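Local coordinates for protein malate dehydrogenase (Naegleria fowleri, PDB 6UM4) that probably catalyses the reversible oxidation of malate to oxaloacetate with a nicotinamide adenine dinucleotide as hydride acceptor, at residues R368-S373 against E409-V414; I232-A237 against E243-M248; V264-T269 against T291-Q296; L257-A262 against I313-Q318. All coordinates share one frame; numbering follows the deposited sequence.

Contact 1 (R368-S373 against E409-V414); sequences RGIWCS and EEKKIV
K411 reaches from its helix to the loop ahead of strand 371-380 and donates a hydrogen bond from NZ to the backbone carbonyl of G369, with 3.0 Å between K411 NZ and G369 O. The ammonium comes in at a slant: the C=O...NZ angle is 130° and NZ lies 32° out of the carbonyl plane. Behind it the aliphatic stem does the packing, K411 CD lying 4.1 Å from I370 CG2, where the two side chains pass each other at a skew. The lysine is extended through its first three torsions and turns only at the last (chi4 104°), which swings NZ round onto the carbonyl. G369 has a positive phi that suits a residue without CB, and the next residue, I370, is backbone-bonded to S360. On the helix, K411 also packs on M231 and L418, while its neighbour E410 is bound through OE1 to T228 and through OE2 to N279. Within the alpha/beta C-terminal domain, this joint between helix 394-414 and the entry to strand 371-380 rests on one hydrogen bond and a little apolar packing; the carbonyl accepts the bond but would not neutralise the ammonium, which probably stays charged.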
# COMPACT_ATOMS: atom_id res chain seq x y z
N ARG A 368 4.46 36.10 -8.67
CA ARG A 368 5.69 35.33 -8.54
C ARG A 368 6.05 35.15 -7.06
O ARG A 368 5.60 35.89 -6.18
CB ARG A 368 6.83 36.04 -9.29
CG ARG A 368 6.44 36.48 -10.72
CD ARG A 368 7.53 37.25 -11.47
NE ARG A 368 8.53 36.36 -12.09
CZ ARG A 368 8.65 36.16 -13.40
NH1 ARG A 368 9.59 35.33 -13.86
NH2 ARG A 368 7.85 36.79 -14.26
N GLY A 369 6.87 34.15 -6.79
CA GLY A 369 7.34 33.94 -5.44
C GLY A 369 6.44 33.09 -4.56
O GLY A 369 6.81 32.82 -3.41
N ILE A 370 5.27 32.68 -5.05
CA ILE A 370 4.44 31.74 -4.32
C ILE A 370 4.44 30.43 -5.09
O ILE A 370 4.67 30.40 -6.30
CB ILE A 370 2.98 32.21 -4.11
CG1 ILE A 370 2.35 32.56 -5.44
CG2 ILE A 370 2.90 33.36 -3.12
CD1 ILE A 370 0.84 32.70 -5.36
N TRP A 371 4.16 29.35 -4.36
CA TRP A 371 3.91 28.06 -4.98
C TRP A 371 2.41 27.92 -5.17
O TRP A 371 1.62 28.16 -4.25
CB TRP A 371 4.45 26.91 -4.13
CG TRP A 371 5.81 26.40 -4.55
CD1 TRP A 371 6.13 25.13 -4.93
CD2 TRP A 371 7.04 27.15 -4.62
NE1 TRP A 371 7.46 25.05 -5.24
CE2 TRP A 371 8.04 26.26 -5.05
CE3 TRP A 371 7.37 28.48 -4.35
CZ2 TRP A 371 9.39 26.66 -5.22
CZ3 TRP A 371 8.70 28.88 -4.53
CH2 TRP A 371 9.69 27.97 -4.97
N CYS A 372 2.01 27.58 -6.38
CA CYS A 372 0.61 27.62 -6.74
C CYS A 372 0.31 26.45 -7.65
O CYS A 372 1.03 26.24 -8.62
CB CYS A 372 0.29 28.94 -7.45
SG CYS A 372 -1.42 29.10 -7.96
N SER A 373 -0.76 25.73 -7.33
CA SER A 373 -1.18 24.58 -8.13
C SER A 373 -1.72 25.06 -9.47
O SER A 373 -2.43 26.08 -9.56
CB SER A 373 -2.23 23.78 -7.37
OG SER A 373 -2.56 22.54 -8.00
N GLU A 409 -0.99 35.78 1.84
CA GLU A 409 -1.07 36.01 3.28
C GLU A 409 -0.19 35.01 4.03
O GLU A 409 0.49 35.37 4.99
CB GLU A 409 -2.52 35.92 3.77
N GLU A 410 -0.18 33.76 3.57
CA GLU A 410 0.69 32.77 4.19
C GLU A 410 2.16 33.17 4.07
O GLU A 410 2.92 33.09 5.03
CB GLU A 410 0.44 31.40 3.57
CG GLU A 410 -0.91 30.81 3.97
CD GLU A 410 -1.13 29.36 3.53
OE1 GLU A 410 -0.16 28.67 3.15
OE2 GLU A 410 -2.30 28.94 3.55
N LYS A 411 2.55 33.66 2.89
CA LYS A 411 3.95 34.04 2.68
C LYS A 411 4.36 35.18 3.60
O LYS A 411 5.42 35.11 4.23
CB LYS A 411 4.16 34.42 1.22
CG LYS A 411 5.55 34.91 0.90
CD LYS A 411 5.76 34.95 -0.59
CE LYS A 411 7.07 35.63 -0.94
NZ LYS A 411 8.07 34.59 -1.32
N LYS A 412 3.51 36.20 3.74
CA LYS A 412 3.83 37.31 4.63
C LYS A 412 4.01 36.84 6.06
O LYS A 412 4.85 37.38 6.79
CB LYS A 412 2.75 38.39 4.56
N ILE A 413 3.25 35.83 6.48
CA ILE A 413 3.37 35.37 7.86
C ILE A 413 4.72 34.71 8.10
O ILE A 413 5.34 34.91 9.15
CB ILE A 413 2.21 34.42 8.20
CG1 ILE A 413 0.92 35.23 8.37
CG2 ILE A 413 2.56 33.55 9.42
CD1 ILE A 413 -0.30 34.39 8.53
N VAL A 414 5.24 33.97 7.12
CA VAL A 414 6.49 33.25 7.32
C VAL A 414 7.68 33.96 6.68
O VAL A 414 8.76 33.37 6.58
CB VAL A 414 6.40 31.80 6.81
CG1 VAL A 414 5.26 31.08 7.51
CG2 VAL A 414 6.23 31.75 5.28

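Contact 2 (I232-A237 against E243-M248); sequences ITSANA and ENITAM
Apolar packing carries this contact: the CD1 methyl of I245 is laid against the helix ending at A235, in the angle between T233 and S234. I245 CD1 lies 3.7 Å from S234 CA, close against the backbone itself, and 3.9 Å from S234 CB. T233 CG2 also stands 4.0 Å from I245 CD1, the two side chains crossing at a slant. I245 has CG1 anti to its carbonyl carbon (chi1 -55°) and CD1 fully extended beyond it, which sends the terminal methyl out to the helix. T233 is divided by its rotamer: CG2 faces the isoleucine, while OG1 turns back to bond the carbonyl of N229 one turn earlier.

No hydrogen bond spans the segments; the polar work lies within the helix end. I232 O is held by two donors of N236, arriving from opposite faces of the carbonyl: ND2 at 2.7 Å from I232 O, nearly straight (165° at the hydrogen), and N236 N at 3.2 Å from the same oxygen. N236 is thus bonded through side chain and backbone just where the helix gives out, and its ND2 also bonds L417 O.

In the fold this is a beta-alpha-beta crossover of the Rossmann-type domain, running from strand 218-221 through helix 226-235 to strand 245-247, the edge of the parallel sheet. I245 packs on V219 and I221 of the adjoining strand, and helix 191-212 meets T233 through F202.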
# COMPACT_ATOMS: atom_id res chain seq x y z
N ILE A 232 9.26 27.82 1.38
CA ILE A 232 10.33 28.01 2.36
C ILE A 232 11.50 27.07 2.06
O ILE A 232 12.67 27.45 2.21
CB ILE A 232 9.80 27.81 3.79
CG1 ILE A 232 8.88 28.95 4.18
CG2 ILE A 232 10.98 27.74 4.77
CD1 ILE A 232 9.60 30.29 4.27
N THR A 233 11.20 25.82 1.71
CA THR A 233 12.27 24.88 1.38
C THR A 233 13.13 25.43 0.26
O THR A 233 14.37 25.47 0.36
CB THR A 233 11.68 23.54 0.96
OG1 THR A 233 10.81 23.04 1.98
CG2 THR A 233 12.80 22.53 0.70
N SER A 234 12.49 25.87 -0.83
CA SER A 234 13.19 26.37 -2.00
C SER A 234 13.96 27.64 -1.69
O SER A 234 15.08 27.82 -2.17
CB SER A 234 12.18 26.61 -3.13
OG SER A 234 12.80 27.09 -4.31
N ALA A 235 13.36 28.54 -0.89
CA ALA A 235 14.03 29.80 -0.57
C ALA A 235 15.33 29.56 0.17
O ALA A 235 16.23 30.40 0.13
CB ALA A 235 13.13 30.69 0.28
N ASN A 236 15.43 28.44 0.87
CA ASN A 236 16.61 28.09 1.65
C ASN A 236 17.45 27.02 0.96
O ASN A 236 18.28 26.37 1.61
CB ASN A 236 16.19 27.62 3.04
CG ASN A 236 15.62 28.76 3.87
OD1 ASN A 236 16.37 29.54 4.47
ND2 ASN A 236 14.29 28.90 3.87
N ALA A 237 17.24 26.84 -0.34
CA ALA A 237 18.01 25.88 -1.13
C ALA A 237 18.40 26.54 -2.44
O ALA A 237 17.92 26.16 -3.51
CB ALA A 237 17.20 24.60 -1.37
N GLU A 243 11.87 24.68 -9.69
CA GLU A 243 10.92 23.74 -10.28
C GLU A 243 11.12 22.31 -9.80
O GLU A 243 10.25 21.46 -10.02
CB GLU A 243 11.02 23.79 -11.81
CG GLU A 243 10.19 24.88 -12.43
CD GLU A 243 10.77 26.26 -12.22
OE1 GLU A 243 11.96 26.35 -11.81
OE2 GLU A 243 10.04 27.25 -12.47
N ASN A 244 12.28 22.00 -9.21
CA ASN A 244 12.52 20.66 -8.68
C ASN A 244 11.93 20.45 -7.28
O ASN A 244 12.11 19.37 -6.71
CB ASN A 244 14.03 20.36 -8.67
CG ASN A 244 14.58 20.15 -10.06
OD1 ASN A 244 13.82 20.02 -11.02
ND2 ASN A 244 15.89 20.12 -10.19
N ILE A 245 11.28 21.45 -6.70
CA ILE A 245 10.62 21.34 -5.41
C ILE A 245 9.15 21.70 -5.60
O ILE A 245 8.83 22.85 -5.93
CB ILE A 245 11.25 22.28 -4.36
CG1 ILE A 245 12.75 22.02 -4.24
CG2 ILE A 245 10.53 22.15 -3.02
CD1 ILE A 245 13.43 22.92 -3.23
N THR A 246 8.25 20.73 -5.39
CA THR A 246 6.83 20.99 -5.55
C THR A 246 6.07 20.59 -4.29
O THR A 246 6.57 19.86 -3.43
CB THR A 246 6.25 20.26 -6.76
OG1 THR A 246 6.44 18.85 -6.60
CG2 THR A 246 6.95 20.71 -8.03
N ALA A 247 4.83 21.05 -4.20
CA ALA A 247 3.93 20.68 -3.13
C ALA A 247 2.78 19.86 -3.72
O ALA A 247 2.45 20.00 -4.90
CB ALA A 247 3.42 21.93 -2.40
N MET A 248 2.19 18.98 -2.91
CA MET A 248 1.24 18.00 -3.44
C MET A 248 -0.20 18.48 -3.40
O MET A 248 -0.78 18.67 -2.32
CB MET A 248 1.33 16.69 -2.67
CG MET A 248 0.60 15.60 -3.43
SD MET A 248 0.74 13.97 -2.71
CE MET A 248 -0.33 14.22 -1.27

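Contact 3 (V264-T269 against T291-Q296); sequences VGCNIT and TTIKGQ
I293, the residue that meets V264 and C266 across the contact, uses its carbonyl to close a turn: I293 O takes the backbone N of Q296 at 3.2 Å. This is a type II turn with G295 at the third position, where a positive phi favours glycine. G295 and Q296 are poorly ordered, so the donor end of this bond is probably less well defined.

The side chain of I293 does the joining, with its two branches serving different partners. CD1 meets V264 head on, tip to tip, and is shared by both valine methyls: I293 CD1 is 3.9 Å from V264 CG2 and likewise 3.9 Å from V264 CG1. The other branch turns to the cysteine, I293 CG2 lying 4.0 Å from C266 SG and 4.1 Å from C266 CB. C266 carries SG in the staggered position between its backbone N and carbonyl carbon (chi1 63°), with the sulfur brought up beside that methyl. Between them the chain passes through G265, which leaves helical angles with a positive phi; V264 and C266, before and after it, both face I293. N300 packs against V264 and I293, and I302 adds to the isoleucine's surroundings.

Further along the loop, I268 and T269 pack on A154 and P156 of the second subunit. V264 is the last residue of helix 250-264, and the chain beyond it leads into strand 271-277. Strand 292-293 runs antiparallel to that strand as the edge of a small sheet, held through the backbone of T292 with S272.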
# COMPACT_ATOMS: atom_id res chain seq x y z
N VAL A 264 -21.33 11.47 -12.64
CA VAL A 264 -21.65 11.21 -14.04
C VAL A 264 -21.82 9.72 -14.33
O VAL A 264 -22.52 9.35 -15.27
CB VAL A 264 -20.55 11.84 -14.92
CG1 VAL A 264 -20.62 11.35 -16.35
CG2 VAL A 264 -20.66 13.34 -14.86
N GLY A 265 -21.18 8.86 -13.55
CA GLY A 265 -21.25 7.43 -13.80
C GLY A 265 -20.32 6.94 -14.90
O GLY A 265 -20.65 5.95 -15.57
N CYS A 266 -19.16 7.57 -15.08
CA CYS A 266 -18.21 7.20 -16.12
C CYS A 266 -17.00 6.52 -15.49
O CYS A 266 -16.91 6.37 -14.27
CB CYS A 266 -17.79 8.43 -16.93
SG CYS A 266 -16.91 9.74 -16.01
N ASN A 267 -16.10 6.05 -16.35
CA ASN A 267 -14.82 5.54 -15.87
C ASN A 267 -13.86 6.69 -15.65
O ASN A 267 -14.01 7.77 -16.23
CB ASN A 267 -14.22 4.53 -16.85
N ILE A 268 -12.88 6.47 -14.77
CA ILE A 268 -11.85 7.48 -14.53
C ILE A 268 -11.15 7.83 -15.83
O ILE A 268 -10.80 9.00 -16.07
CB ILE A 268 -10.86 6.98 -13.47
CG1 ILE A 268 -11.54 6.94 -12.11
CG2 ILE A 268 -9.63 7.90 -13.42
CD1 ILE A 268 -11.91 8.31 -11.56
N THR A 269 -10.90 6.84 -16.68
CA THR A 269 -10.19 7.12 -17.93
C THR A 269 -11.02 7.92 -18.93
O THR A 269 -10.45 8.42 -19.90
CB THR A 269 -9.72 5.83 -18.58
OG1 THR A 269 -10.84 4.94 -18.75
CG2 THR A 269 -8.66 5.16 -17.72
N THR A 291 -12.96 20.43 -18.73
CA THR A 291 -13.02 18.99 -18.58
C THR A 291 -13.88 18.35 -19.67
O THR A 291 -14.91 18.90 -20.07
CB THR A 291 -13.54 18.65 -17.19
OG1 THR A 291 -12.73 19.33 -16.22
CG2 THR A 291 -13.46 17.14 -16.93
N THR A 292 -13.45 17.19 -20.15
CA THR A 292 -14.24 16.43 -21.10
C THR A 292 -14.47 15.01 -20.58
O THR A 292 -13.72 14.50 -19.75
CB THR A 292 -13.60 16.37 -22.49
OG1 THR A 292 -12.33 15.70 -22.41
CG2 THR A 292 -13.41 17.76 -23.06
N ILE A 293 -15.54 14.40 -21.06
CA ILE A 293 -15.92 13.05 -20.70
C ILE A 293 -16.15 12.30 -22.00
O ILE A 293 -16.97 12.73 -22.82
CB ILE A 293 -17.19 13.04 -19.82
CG1 ILE A 293 -16.96 13.84 -18.55
CG2 ILE A 293 -17.63 11.59 -19.52
CD1 ILE A 293 -18.23 14.10 -17.78
N LYS A 294 -15.41 11.21 -22.19
CA LYS A 294 -15.53 10.45 -23.43
C LYS A 294 -16.98 10.07 -23.71
O LYS A 294 -17.67 9.51 -22.85
CB LYS A 294 -14.66 9.20 -23.37
N GLY A 295 -17.47 10.44 -24.89
CA GLY A 295 -18.79 10.06 -25.35
C GLY A 295 -19.94 10.97 -24.95
O GLY A 295 -20.97 10.96 -25.62
N GLN A 296 -19.78 11.78 -23.91
CA GLN A 296 -20.87 12.60 -23.40
C GLN A 296 -20.71 14.00 -24.00
O GLN A 296 -19.83 14.77 -23.59
CB GLN A 296 -20.87 12.62 -21.87

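Contact 4 (L257-A262 against I313-Q318); sequences LAQVAA and IPNVQQ
Q259 meets N315 and V316 of the facing helix, and the helix 250-264 comes to it from L257, which is turned elsewhere: L257 packs on I271 and F274 of strand 271-277 and on A154 of the second subunit. A258 next touches D152 of the second subunit, on the dimer side of the helix.

Q259 then makes the crossing. Its chain folds at chi2 (-62°) and places the amide beside N315, with Q259 CD 4.1 Å from N315 CB. The two amides do not bond directly: Q259 OE1 and N315 ND2 stand 3.8 Å apart, their planes turned 62° against each other. A water closes the gap, giving a hydrogen to Q259 OE1 at 2.6 Å and accepting one from N315 ND2 at 2.7 Å, so each amide offers a different half of itself to the same molecule. Lower on the chain, Q259 CG lies 4.1 Å from V316 CG2, the two side chains running alongside in opposing senses. This is helix-helix packing within the alpha/beta domain of the lactate/malate dehydrogenase family, with a single methylene-to-methyl approach beside a water-bridged amide pair.

V260 packs on I271, L288 and F312; since F312 also touches Q259, helix 305-317 is met by two successive residues. A261 bonds back to L257, A261 N being 3.1 Å from L257 O, and its side chain packs on I268. A262 continues the helix, its backbone A262 N bonded to A258 O at 2.9 Å.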
# COMPACT_ATOMS: atom_id res chain seq x y z
N LEU A 257 -11.54 14.05 -9.59
CA LEU A 257 -11.81 13.01 -10.57
C LEU A 257 -12.82 12.02 -10.03
O LEU A 257 -13.67 11.53 -10.78
CB LEU A 257 -10.52 12.28 -10.96
CG LEU A 257 -9.40 13.07 -11.64
CD1 LEU A 257 -8.26 12.14 -11.91
CD2 LEU A 257 -9.90 13.66 -12.95
N ALA A 258 -12.74 11.68 -8.74
CA ALA A 258 -13.69 10.70 -8.22
C ALA A 258 -15.08 11.30 -8.10
O ALA A 258 -16.07 10.59 -8.30
CB ALA A 258 -13.23 10.12 -6.89
N GLN A 259 -15.17 12.59 -7.75
CA GLN A 259 -16.49 13.22 -7.69
C GLN A 259 -17.16 13.21 -9.06
O GLN A 259 -18.34 12.88 -9.18
CB GLN A 259 -16.40 14.64 -7.13
CG GLN A 259 -16.05 14.70 -5.63
CD GLN A 259 -17.12 14.03 -4.74
OE1 GLN A 259 -18.31 14.27 -4.88
NE2 GLN A 259 -16.67 13.17 -3.83
N VAL A 260 -16.41 13.57 -10.11
CA VAL A 260 -16.96 13.54 -11.46
C VAL A 260 -17.45 12.14 -11.81
O VAL A 260 -18.57 11.96 -12.29
CB VAL A 260 -15.91 14.01 -12.48
CG1 VAL A 260 -16.42 13.76 -13.89
CG2 VAL A 260 -15.56 15.47 -12.26
N ALA A 261 -16.58 11.14 -11.62
CA ALA A 261 -16.92 9.77 -12.00
C ALA A 261 -18.14 9.26 -11.25
O ALA A 261 -18.98 8.56 -11.83
CB ALA A 261 -15.71 8.87 -11.77
N ALA A 262 -18.24 9.57 -9.95
CA ALA A 262 -19.40 9.13 -9.20
C ALA A 262 -20.68 9.84 -9.67
O ALA A 262 -21.71 9.19 -9.86
CB ALA A 262 -19.17 9.36 -7.70
N ILE A 313 -17.39 21.76 -5.93
CA ILE A 313 -16.26 22.44 -5.30
C ILE A 313 -16.24 22.23 -3.79
O ILE A 313 -15.17 21.90 -3.25
CB ILE A 313 -16.22 23.92 -5.70
CG1 ILE A 313 -15.78 24.07 -7.15
CG2 ILE A 313 -15.26 24.67 -4.77
CD1 ILE A 313 -15.77 25.50 -7.65
N PRO A 314 -17.34 22.43 -3.06
CA PRO A 314 -17.28 22.17 -1.61
C PRO A 314 -17.01 20.72 -1.26
O PRO A 314 -16.34 20.45 -0.26
CB PRO A 314 -18.65 22.64 -1.10
CG PRO A 314 -19.50 22.78 -2.30
CD PRO A 314 -18.61 23.06 -3.45
N ASN A 315 -17.55 19.77 -2.04
CA ASN A 315 -17.29 18.37 -1.74
C ASN A 315 -15.81 18.05 -1.88
O ASN A 315 -15.25 17.26 -1.10
CB ASN A 315 -18.11 17.46 -2.65
CG ASN A 315 -19.58 17.44 -2.30
OD1 ASN A 315 -19.97 17.79 -1.18
ND2 ASN A 315 -20.40 17.02 -3.25
N VAL A 316 -15.15 18.64 -2.88
CA VAL A 316 -13.74 18.41 -3.09
C VAL A 316 -12.93 19.08 -1.98
O VAL A 316 -11.96 18.51 -1.47
CB VAL A 316 -13.30 18.93 -4.48
CG1 VAL A 316 -11.80 18.76 -4.64
CG2 VAL A 316 -14.02 18.21 -5.59
N GLN A 317 -13.32 20.29 -1.59
CA GLN A 317 -12.59 21.02 -0.56
C GLN A 317 -12.71 20.34 0.79
O GLN A 317 -11.76 20.34 1.58
CB GLN A 317 -13.11 22.46 -0.46
CG GLN A 317 -12.82 23.36 -1.65
CD GLN A 317 -13.62 24.65 -1.60
OE1 GLN A 317 -14.69 24.70 -0.98
NE2 GLN A 317 -13.10 25.69 -2.24
N GLN A 318 -13.87 19.74 1.08
CA GLN A 318 -14.17 19.19 2.40
C GLN A 318 -14.05 17.68 2.45
O GLN A 318 -14.50 17.07 3.42
CB GLN A 318 -15.58 19.61 2.84
CG GLN A 318 -15.74 21.11 2.86
CD GLN A 318 -14.75 21.76 3.81
OE1 GLN A 318 -14.41 21.20 4.85
NE2 GLN A 318 -14.26 22.94 3.43
O HOH W 1 -19.52 16.42 -5.76

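How the contacts relate
Contact 2 comes first in the chain, closing a short loop between helix 226-235 and edge strand 245-247 of the Rossmann-type domain. Helix 250-264 follows directly, and contact 4 closes the long loop from it to helix 305-317. Contact 3 nests inside that loop, tying the helix end to strand 292-293; the two touch where A261 meets C266 and I268, and both reach the second subunit. Contact 1 closes last, between the entry to strand 371-380 and the final helix. Although far along the chain from contact 2, it meets it in space: W371 NE1 probably bonds I245 O, and V414 packs on I232, so the C-terminal part is joined back to the Rossmann-type domain.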